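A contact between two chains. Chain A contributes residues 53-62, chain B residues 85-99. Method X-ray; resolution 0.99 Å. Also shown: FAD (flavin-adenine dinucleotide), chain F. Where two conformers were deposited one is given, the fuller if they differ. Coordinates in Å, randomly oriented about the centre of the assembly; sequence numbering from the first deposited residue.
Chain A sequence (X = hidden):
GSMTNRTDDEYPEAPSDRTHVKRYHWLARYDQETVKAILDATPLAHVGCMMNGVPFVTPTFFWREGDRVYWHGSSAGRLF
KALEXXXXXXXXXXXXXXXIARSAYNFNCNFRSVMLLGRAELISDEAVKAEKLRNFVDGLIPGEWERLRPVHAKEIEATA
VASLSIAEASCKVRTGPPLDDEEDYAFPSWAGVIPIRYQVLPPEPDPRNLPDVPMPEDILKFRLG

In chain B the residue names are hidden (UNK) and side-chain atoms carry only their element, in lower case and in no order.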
# COMPACT_ATOMS: atom_id res chain seq x y z
N GLY A 53 -4.51 -4.65 21.20
CA GLY A 53 -5.91 -4.32 21.08
C GLY A 53 -6.32 -3.67 19.77
O GLY A 53 -7.48 -3.26 19.66
N VAL A 54 -5.42 -3.58 18.78
CA VAL A 54 -5.71 -2.91 17.51
C VAL A 54 -5.35 -3.85 16.36
O VAL A 54 -4.30 -4.48 16.38
CB VAL A 54 -4.91 -1.60 17.40
CG1 VAL A 54 -5.00 -0.95 16.03
CG2 VAL A 54 -5.36 -0.62 18.48
N PRO A 55 -6.19 -3.89 15.29
CA PRO A 55 -5.82 -4.60 14.06
C PRO A 55 -4.86 -3.73 13.26
O PRO A 55 -5.24 -3.04 12.30
CB PRO A 55 -7.17 -4.81 13.37
CG PRO A 55 -7.98 -3.64 13.81
CD PRO A 55 -7.57 -3.36 15.24
N PHE A 56 -3.60 -3.72 13.70
CA PHE A 56 -2.58 -2.94 13.05
C PHE A 56 -2.33 -3.39 11.62
O PHE A 56 -2.42 -4.57 11.29
CB PHE A 56 -1.25 -3.05 13.81
CG PHE A 56 -1.16 -2.09 14.97
CD1 PHE A 56 -0.80 -0.78 14.76
CD2 PHE A 56 -1.43 -2.50 16.28
CE1 PHE A 56 -0.74 0.13 15.79
CE2 PHE A 56 -1.35 -1.60 17.32
CZ PHE A 56 -1.00 -0.29 17.10
N VAL A 57 -1.96 -2.42 10.78
CA VAL A 57 -1.59 -2.65 9.39
C VAL A 57 -0.13 -2.24 9.20
O VAL A 57 0.19 -1.04 9.22
CB VAL A 57 -2.49 -1.88 8.41
CG1 VAL A 57 -2.07 -2.16 6.99
CG2 VAL A 57 -3.97 -2.21 8.63
N THR A 58 0.74 -3.25 9.05
CA THR A 58 2.18 -3.00 8.96
C THR A 58 2.64 -3.09 7.52
O THR A 58 2.55 -4.19 6.93
CB THR A 58 2.93 -4.01 9.83
OG1 THR A 58 2.51 -3.89 11.18
CG2 THR A 58 4.44 -3.79 9.74
N PRO A 59 3.18 -2.01 6.93
CA PRO A 59 3.79 -2.14 5.61
C PRO A 59 5.09 -2.92 5.71
O PRO A 59 5.86 -2.71 6.65
CB PRO A 59 4.06 -0.69 5.20
CG PRO A 59 3.75 0.16 6.34
CD PRO A 59 3.26 -0.64 7.47
N THR A 60 5.34 -3.81 4.75
CA THR A 60 6.57 -4.58 4.79
C THR A 60 6.89 -5.10 3.39
O THR A 60 6.00 -5.29 2.56
CB THR A 60 6.43 -5.71 5.81
OG1 THR A 60 7.72 -6.27 6.04
CG2 THR A 60 5.42 -6.79 5.36
N PHE A 61 8.16 -5.37 3.14
CA PHE A 61 8.55 -6.10 1.94
C PHE A 61 8.18 -7.57 2.07
O PHE A 61 8.10 -8.10 3.18
CB PHE A 61 10.04 -5.92 1.64
CG PHE A 61 10.34 -4.73 0.74
CD1 PHE A 61 9.50 -3.58 0.72
CD2 PHE A 61 11.31 -4.83 -0.23
CE1 PHE A 61 9.77 -2.48 -0.13
CE2 PHE A 61 11.60 -3.75 -1.05
CZ PHE A 61 10.84 -2.59 -1.02
N PHE A 62 8.00 -8.25 0.92
CA PHE A 62 7.80 -9.69 0.93
C PHE A 62 8.36 -10.27 -0.34
O PHE A 62 8.58 -9.57 -1.33
CB PHE A 62 6.30 -10.07 1.06
CG PHE A 62 5.54 -9.85 -0.22
CD1 PHE A 62 5.17 -8.58 -0.63
CD2 PHE A 62 5.33 -10.90 -1.10
CE1 PHE A 62 4.58 -8.37 -1.85
CE2 PHE A 62 4.73 -10.70 -2.33
CZ PHE A 62 4.35 -9.44 -2.71
N UNK B 85 -17.76 -0.42 16.56
CA UNK B 85 -17.51 -0.75 17.97
C UNK B 85 -16.08 -1.20 18.22
O UNK B 85 -15.82 -1.83 19.26
c UNK B 85 -19.93 -1.34 18.48
c UNK B 85 -18.50 -1.77 18.55
n UNK B 85 -22.07 -1.09 18.06
c UNK B 85 -20.97 -1.86 17.79
c UNK B 85 -21.71 -0.12 18.88
n UNK B 85 -20.42 -0.24 19.14
N UNK B 86 -15.14 -0.86 17.34
CA UNK B 86 -13.76 -1.24 17.56
C UNK B 86 -12.86 -0.14 17.06
O UNK B 86 -13.15 0.54 16.08
c UNK B 86 -13.45 -2.48 15.35
c UNK B 86 -13.40 -2.56 16.86
n UNK B 86 -14.12 -4.49 14.20
c UNK B 86 -13.11 -3.79 14.70
o UNK B 86 -11.93 -4.20 14.67
N UNK B 87 -11.72 0.01 17.72
CA UNK B 87 -10.68 0.89 17.20
C UNK B 87 -9.98 0.23 16.00
O UNK B 87 -9.73 -0.97 16.00
c UNK B 87 -10.17 2.13 19.37
c UNK B 87 -9.65 1.20 18.28
o UNK B 87 -9.32 2.50 20.23
o UNK B 87 -11.36 2.50 19.36
N UNK B 88 -9.70 1.03 14.98
CA UNK B 88 -9.08 0.57 13.76
C UNK B 88 -7.70 1.21 13.60
O UNK B 88 -7.31 2.12 14.35
c UNK B 88 -10.23 2.31 12.33
c UNK B 88 -9.98 0.82 12.54
c UNK B 88 -11.23 -0.03 12.66
c UNK B 88 -10.89 2.62 11.06
N UNK B 89 -6.97 0.73 12.59
CA UNK B 89 -5.70 1.33 12.16
C UNK B 89 -5.83 1.67 10.69
O UNK B 89 -6.14 0.79 9.88
c UNK B 89 -4.56 0.32 12.34
s UNK B 89 -2.94 0.89 11.78
N UNK B 90 -5.57 2.92 10.33
CA UNK B 90 -5.54 3.35 8.94
C UNK B 90 -4.07 3.68 8.64
O UNK B 90 -3.51 4.61 9.22
c UNK B 90 -7.98 5.66 7.07
c UNK B 90 -6.64 4.98 7.25
c UNK B 90 -5.52 5.90 6.84
c UNK B 90 -6.50 4.52 8.71
N UNK B 91 -3.47 2.89 7.73
CA UNK B 91 -2.07 3.06 7.38
C UNK B 91 -1.96 3.64 5.97
O UNK B 91 -2.65 3.19 5.06
o UNK B 91 -1.32 1.36 8.86
c UNK B 91 -1.33 1.72 7.47
c UNK B 91 0.08 1.81 6.95
N UNK B 92 -1.08 4.61 5.82
CA UNK B 92 -0.76 5.19 4.52
C UNK B 92 0.75 5.07 4.33
O UNK B 92 1.52 5.60 5.14
c UNK B 92 -2.72 6.75 4.63
c UNK B 92 -1.19 6.66 4.43
c UNK B 92 -0.77 7.26 3.12
N UNK B 93 1.17 4.36 3.28
CA UNK B 93 2.59 4.17 3.01
C UNK B 93 2.94 4.65 1.61
O UNK B 93 2.16 4.50 0.67
c UNK B 93 2.99 2.72 3.19
o UNK B 93 2.29 1.89 2.25
N UNK B 94 4.15 5.20 1.49
CA UNK B 94 4.77 5.54 0.23
C UNK B 94 6.17 4.97 0.20
O UNK B 94 6.99 5.28 1.07
c UNK B 94 3.45 7.65 -0.36
c UNK B 94 2.95 7.19 -1.75
c UNK B 94 3.52 9.17 -0.31
c UNK B 94 4.80 7.03 -0.03
N UNK B 95 6.44 4.14 -0.79
CA UNK B 95 7.77 3.60 -1.04
C UNK B 95 8.55 4.56 -1.92
O UNK B 95 8.15 4.86 -3.05
c UNK B 95 8.93 1.55 -2.13
c UNK B 95 8.57 0.23 -2.81
c UNK B 95 9.92 1.36 -0.96
c UNK B 95 7.64 2.23 -1.70
N UNK B 96 9.70 5.04 -1.41
CA UNK B 96 10.47 6.09 -2.05
C UNK B 96 11.82 5.64 -2.61
O UNK B 96 12.45 6.41 -3.35
c UNK B 96 9.36 7.91 -0.65
o UNK B 96 9.29 8.40 0.49
c UNK B 96 10.67 7.29 -1.10
o UNK B 96 8.41 7.97 -1.49
N UNK B 97 12.31 4.46 -2.25
CA UNK B 97 13.56 4.00 -2.84
C UNK B 97 14.02 2.70 -2.21
O UNK B 97 13.60 2.35 -1.11
N UNK B 98 14.86 1.97 -2.94
CA UNK B 98 15.54 0.79 -2.41
C UNK B 98 16.94 1.21 -1.97
O UNK B 98 17.68 1.81 -2.75
c UNK B 98 15.48 -2.28 -1.90
c UNK B 98 16.47 -2.57 -4.16
c UNK B 98 16.27 -1.62 -2.99
c UNK B 98 15.63 -0.31 -3.46
N UNK B 99 17.31 0.89 -0.72
CA UNK B 99 18.57 1.31 -0.13
C UNK B 99 19.51 0.11 -0.14
O UNK B 99 19.26 -0.90 0.53
c UNK B 99 19.68 2.25 1.93
c UNK B 99 17.43 3.09 1.24
c UNK B 99 18.35 1.88 1.28
PA FAD F . 6.89 -0.82 17.05
O1A FAD F . 7.90 0.25 17.12
O2A FAD F . 6.89 -1.87 18.08
O5B FAD F . 5.43 -0.19 16.95
C5B FAD F . 5.00 0.75 17.96
C4B FAD F . 4.19 1.83 17.32
O4B FAD F . 5.00 2.54 16.36
C3B FAD F . 3.00 1.35 16.49
O3B FAD F . 1.88 1.00 17.30
C2B FAD F . 2.76 2.55 15.57
O2B FAD F . 2.01 3.54 16.24
C1B FAD F . 4.19 3.05 15.31
N9A FAD F . 4.73 2.56 14.04
C8A FAD F . 5.36 1.38 13.80
N7A FAD F . 5.68 1.19 12.54
C5A FAD F . 5.22 2.34 11.91
C6A FAD F . 5.24 2.76 10.56
N6A FAD F . 5.74 2.03 9.55
N1A FAD F . 4.66 3.95 10.27
C2A FAD F . 4.13 4.67 11.26
N3A FAD F . 4.05 4.38 12.56
C4A FAD F . 4.62 3.19 12.81
N1 FAD F . 9.82 -3.56 8.53
C2 FAD F . 10.44 -4.78 8.52
O2 FAD F . 10.73 -5.36 9.56
N3 FAD F . 10.73 -5.40 7.33
C4 FAD F . 10.44 -4.88 6.09
O4 FAD F . 10.66 -5.53 5.06
C4X FAD F . 9.85 -3.56 6.10
N5 FAD F . 9.59 -2.96 4.93
C5X FAD F . 8.92 -1.74 4.96
C6 FAD F . 8.58 -1.12 3.75
C7 FAD F . 7.89 0.09 3.74
C7M FAD F . 7.55 0.74 2.42
C8 FAD F . 7.56 0.71 4.95
C8M FAD F . 6.79 2.00 5.00
C9 FAD F . 7.93 0.11 6.16
C9A FAD F . 8.62 -1.10 6.18
N10 FAD F . 9.01 -1.73 7.38
C10 FAD F . 9.56 -2.98 7.37
C1' FAD F . 8.75 -1.13 8.70
C2' FAD F . 7.46 -1.64 9.33
O2' FAD F . 6.35 -0.98 8.76
C3' FAD F . 7.46 -1.40 10.84
O3' FAD F . 7.63 -0.01 11.09
C4' FAD F . 8.54 -2.18 11.59
O4' FAD F . 8.52 -3.55 11.18
C5' FAD F . 8.38 -2.07 13.09
O5' FAD F . 7.05 -2.55 13.44
P FAD F . 6.70 -2.88 14.93
O1P FAD F . 7.65 -3.90 15.50
O2P FAD F . 5.23 -3.18 14.98
O3P FAD F . 6.98 -1.46 15.61
O HOH W 1 -9.72 -2.67 18.15

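Position 85 of chain B carries one carbon and then a five-membered ring of three carbons and two nitrogens, out of reach of chain A; the imidazole identifies H85(B). Position 86 has three carbons in a row, the last bearing one oxygen and one nitrogen, an amide one carbon longer than asparagine's, and the oxygen lies 4.1 Å from CG of P55(A): Q86(B), that oxygen being OE1. Position 87 has two carbons, the second with two oxygens; its backbone O sits 3.3 Å from CD of P55(A) and accepts from water 1 (2.7 Å from the water O), which also donates to O of G53(A) at 2.8 Å. This is D87(B), its carboxylate satisfied elsewhere in the structure.

At 88, four carbons fork at the first, one arm two carbons long, with the CA-to-CB bond directed away from chain A: I88(B). Position 89 shows one carbon and one sulfur. CB is 3.4 Å from O of P55(A) and 3.9 Å from CG1 of V54(A); the sulfur lies 3.6 Å from N of V57(A) and 5.1 Å from the centroid of the F56(A) ring, obliquely, 56° off its normal. This is C89(B), whose SG accepts a hydrogen bond from N of V57(A) (156° at the hydrogen).

Position 90 has four carbons forked at the second, its CA-to-CB bond directed away from chain A: L90(B). At 91 one carbon carries an oxygen and a carbon; the oxygen lies 2.9 Å from O of V57(A), the carbon 4.0 Å from CD of P59(A): T91(B), whose OG1 donates that hydrogen bond. Position 92, one carbon bearing two, has its CA-to-CB bond directed away from chain A: V92(B). Position 93, a carbon and an oxygen, its CB 4.1 Å from CB of P59(A), is S93(B).

Positions 94 and 95 each have four carbons forked at the second. The first is out of reach: L94(B). At 95 an end carbon meets CE1 of F61(A) at 3.9 Å, at the ring edge: L95(B), that carbon being CD1. Position 96, two carbons ending in two oxygens and also out of reach, is D96(B). Position 97 has no side-chain atoms: G97(B). Position 98 again has four carbons forked at the second, one end carbon coming within 4.2 Å of CE2 of F61(A): L98(B), that carbon being CD1. Position 99, one carbon bearing two, out of reach, is V99(B).

The strands run nearly parallel (12°), their axes approaching to 5.6 Å; the two stretches together bury 543 Å², both sides summed. No direct backbone-to-backbone hydrogen bond joins them. Instead, C89(B) and T91(B) use side-chain atoms to engage N and O of V57(A), while apolar contacts extend the interface to F61(A). On chain A, P59(A) O and F61(A) N also hydrogen-bond FAD, through O2' (2.8 Å) and O4 (3.2 Å) respectively, so the same strand serves both partners.

Chain B 85-99: HQDICLTVSLLDGLV
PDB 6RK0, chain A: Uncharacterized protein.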